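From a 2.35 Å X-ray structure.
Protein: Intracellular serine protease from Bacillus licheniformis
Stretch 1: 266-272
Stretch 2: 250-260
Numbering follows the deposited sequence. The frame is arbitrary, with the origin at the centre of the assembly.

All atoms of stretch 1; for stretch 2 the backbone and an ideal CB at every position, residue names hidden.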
# COMPACT_ATOMS: atom_id res chain seq x y z
N PRO B 266 24.05 -6.88 6.62
CA PRO B 266 24.70 -6.57 5.34
C PRO B 266 23.76 -5.76 4.45
O PRO B 266 22.56 -5.69 4.73
CB PRO B 266 24.97 -7.96 4.74
CG PRO B 266 23.90 -8.78 5.28
CD PRO B 266 23.59 -8.27 6.67
N LYS B 267 24.28 -5.13 3.40
CA LYS B 267 23.42 -4.39 2.50
C LYS B 267 22.40 -5.28 1.84
O LYS B 267 22.63 -6.47 1.67
CB LYS B 267 24.21 -3.63 1.46
CG LYS B 267 24.92 -2.39 2.02
CD LYS B 267 25.79 -1.74 0.94
CE LYS B 267 27.26 -2.12 1.06
NZ LYS B 267 28.02 -1.56 -0.09
N GLY B 268 21.23 -4.71 1.54
CA GLY B 268 20.13 -5.50 1.03
C GLY B 268 19.07 -5.68 2.10
O GLY B 268 17.99 -6.21 1.81
N TYR B 269 19.41 -5.33 3.35
CA TYR B 269 18.47 -5.39 4.46
C TYR B 269 18.63 -4.17 5.34
O TYR B 269 19.71 -3.58 5.40
CB TYR B 269 18.65 -6.67 5.29
CG TYR B 269 18.60 -7.91 4.44
CD1 TYR B 269 17.38 -8.42 3.97
CD2 TYR B 269 19.77 -8.58 4.09
CE1 TYR B 269 17.33 -9.54 3.16
CE2 TYR B 269 19.73 -9.72 3.29
CZ TYR B 269 18.50 -10.19 2.83
OH TYR B 269 18.46 -11.33 2.05
N SER B 270 17.54 -3.80 6.03
CA SER B 270 17.57 -2.69 6.98
C SER B 270 16.51 -2.86 8.07
O SER B 270 15.40 -3.36 7.84
CB SER B 270 17.40 -1.33 6.29
OG SER B 270 17.54 -0.25 7.21
N LEU B 271 16.85 -2.41 9.26
CA LEU B 271 15.96 -2.44 10.38
C LEU B 271 15.08 -1.21 10.32
O LEU B 271 15.56 -0.08 10.15
CB LEU B 271 16.79 -2.48 11.66
CG LEU B 271 16.45 -3.52 12.71
CD1 LEU B 271 16.28 -4.90 12.08
CD2 LEU B 271 17.60 -3.52 13.68
N SER B 272 13.78 -1.40 10.46
CA SER B 272 12.85 -0.30 10.29
C SER B 272 11.54 -0.56 11.04
O SER B 272 11.45 -1.51 11.83
CB SER B 272 12.58 -0.12 8.78
OG SER B 272 11.88 1.08 8.48
N UNK B 250 16.14 -4.00 1.55
CA UNK B 250 16.55 -2.63 1.26
C UNK B 250 17.40 -2.71 -0.02
O UNK B 250 18.04 -3.75 -0.25
CB UNK B 250 17.32 -2.00 2.42
N UNK B 251 17.32 -1.68 -0.89
CA UNK B 251 18.02 -1.74 -2.18
C UNK B 251 19.49 -2.15 -1.99
O UNK B 251 20.23 -1.52 -1.24
CB UNK B 251 17.94 -0.39 -2.89
N UNK B 252 19.88 -3.23 -2.65
CA UNK B 252 21.15 -3.86 -2.33
C UNK B 252 22.34 -2.93 -2.62
O UNK B 252 23.37 -3.00 -1.96
CB UNK B 252 21.30 -5.16 -3.12
N UNK B 253 22.19 -2.04 -3.59
CA UNK B 253 23.28 -1.16 -3.93
C UNK B 253 23.23 0.15 -3.17
O UNK B 253 23.93 1.09 -3.52
CB UNK B 253 23.28 -0.89 -5.44
N UNK B 254 22.42 0.20 -2.12
CA UNK B 254 22.25 1.42 -1.34
C UNK B 254 22.83 1.17 0.04
O UNK B 254 22.71 0.07 0.55
CB UNK B 254 20.78 1.84 -1.26
N UNK B 255 23.51 2.15 0.63
CA UNK B 255 24.06 1.96 1.99
C UNK B 255 22.92 1.92 3.00
O UNK B 255 22.01 2.73 2.94
CB UNK B 255 25.05 3.07 2.35
N UNK B 256 22.95 0.96 3.92
CA UNK B 256 21.94 0.96 4.97
C UNK B 256 22.46 1.78 6.15
O UNK B 256 23.51 2.41 6.03
CB UNK B 256 21.59 -0.47 5.40
N UNK B 257 21.72 1.80 7.25
CA UNK B 257 21.96 2.76 8.33
C UNK B 257 23.07 2.35 9.28
O UNK B 257 23.45 1.18 9.32
CB UNK B 257 20.67 2.97 9.13
N UNK B 258 23.55 3.30 10.08
CA UNK B 258 24.57 3.04 11.11
C UNK B 258 24.13 1.95 12.12
O UNK B 258 24.94 1.17 12.58
CB UNK B 258 24.88 4.34 11.86
N UNK B 259 22.85 1.93 12.46
CA UNK B 259 22.31 0.90 13.35
C UNK B 259 22.45 -0.47 12.70
O UNK B 259 22.83 -1.45 13.37
CB UNK B 259 20.85 1.18 13.69
N UNK B 260 22.15 -0.54 11.40
CA UNK B 260 22.29 -1.79 10.70
C UNK B 260 23.75 -2.26 10.72
O UNK B 260 24.04 -3.41 11.04
CB UNK B 260 21.79 -1.65 9.26

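Position 250 lies in extended backbone (phi/psi -130/145). Its N is 2.9 Å from Gly 268 O, a hydrogen bond available to any residue except proline. CA-to-CB points toward stretch 1, and the ideal CB is 3.9 Å from Ser 270 CB. A flat or apolar side chain would suit. The residue is Tyr 250. Its ring sets one face over Ser 270 CB, 4.3 Å from CB to the ring centroid, a CH-pi contact. The end of the side chain leads away.

Position 251 has phi -50 and a CB that points away, so proline is allowed among many others. It is Pro 251, which opens a type I turn; its O accepts from the N of position 254 at 2.9 Å.

Position 252 points sideways, with its ideal CB 4.3 Å from Gly 268 CA. Many side chains fit if they turn outward. Lys 252 does so.

Position 253 has phi/psi -92/14 and room for a CB. Glycine is not required, but Gly 253 is found.

At position 254 CA-to-CB points away, and the ideal CB has nothing of stretch 1 within 5.5 Å. A long polar chain is one of many options. Lys 254 runs outward; its O takes a hydrogen bond from a water that accepts from Gly 268 N, both at 2.8 Å.

Position 255 also points away, but Lys 267 lies close by, so an acid would suit. Asp 255 curls back to form a long salt bridge, OD1 to Lys 267 NZ at 3.9 Å.

Position 256 points toward stretch 1, with its ideal CB 3.6 Å from Tyr 269 O. That carbonyl invites a short donor. Asn 256 supplies one: ND2 donates to Tyr 269 O at 3.1 Å.

Position 257 precedes a helix, where serine, threonine, aspartate or asparagine commonly caps. Thr 257 is the N-cap; its OG1 accepts from the N of position 260 at 3.2 Å. Its CG2 is 4.0 Å from Ser 270 OG.

Position 258 is out of reach of stretch 1, and its helical backbone leaves the choice wide. It is Ala 258.

Position 259 points toward stretch 1, and Leu 271 offers an apolar partner. A branched aliphatic chain would suit. Leu 259 CD2 meets Leu 271 CD2 at 4.2 Å.

Position 260 points toward two donors, Leu 271 N and Ser 270 OG. A side chain with two acceptors fits best, such as aspartate. Asp 260 OD1 accepts from Leu 271 N at 2.8 Å, and its OD2 from Ser 270 OG at 2.6 Å. OD2 also accepts from Thr 257 N at 3.2 Å, so one carboxylate ties the helix start to the strand.

Stretch 2, residues 250-260: YPKGKDNTALD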
# COMPACT_ATOMS: atom_id res chain seq x y z
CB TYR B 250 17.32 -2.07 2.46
CG TYR B 250 17.39 -0.56 2.52
CD1 TYR B 250 16.23 0.20 2.71
CD2 TYR B 250 18.61 0.10 2.45
CE1 TYR B 250 16.28 1.58 2.78
CE2 TYR B 250 18.68 1.48 2.53
CZ TYR B 250 17.51 2.21 2.69
OH TYR B 250 17.59 3.57 2.77
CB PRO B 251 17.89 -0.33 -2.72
CG PRO B 251 16.63 0.21 -2.10
CD PRO B 251 16.62 -0.39 -0.71
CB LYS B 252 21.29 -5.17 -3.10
CG LYS B 252 22.16 -5.05 -4.31
CD LYS B 252 22.00 -6.20 -5.29
CE LYS B 252 20.76 -6.02 -6.14
NZ LYS B 252 20.60 -7.23 -6.99
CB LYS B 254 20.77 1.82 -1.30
CG LYS B 254 20.49 3.23 -0.82
CD LYS B 254 19.01 3.51 -0.60
CE LYS B 254 18.80 4.89 0.05
NZ LYS B 254 18.64 5.97 -0.95
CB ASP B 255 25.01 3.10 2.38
CG ASP B 255 26.35 3.05 1.64
OD1 ASP B 255 26.84 1.97 1.22
OD2 ASP B 255 26.94 4.14 1.53
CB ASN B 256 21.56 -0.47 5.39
CG ASN B 256 22.73 -1.28 5.87
OD1 ASN B 256 23.78 -0.74 6.27
ND2 ASN B 256 22.58 -2.61 5.81
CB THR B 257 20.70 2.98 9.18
OG1 THR B 257 20.58 1.92 10.15
CG2 THR B 257 19.47 3.08 8.28
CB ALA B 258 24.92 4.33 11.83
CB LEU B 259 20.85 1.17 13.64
CG LEU B 259 20.09 0.15 14.47
CD1 LEU B 259 20.66 0.10 15.88
CD2 LEU B 259 18.60 0.48 14.47
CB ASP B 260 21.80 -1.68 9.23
CG ASP B 260 20.31 -1.37 9.11
OD1 ASP B 260 19.53 -1.84 9.96
OD2 ASP B 260 19.91 -0.68 8.15
O HOH W 1 21.24 -1.92 1.76
O HOH W 2 18.41 0.39 10.83
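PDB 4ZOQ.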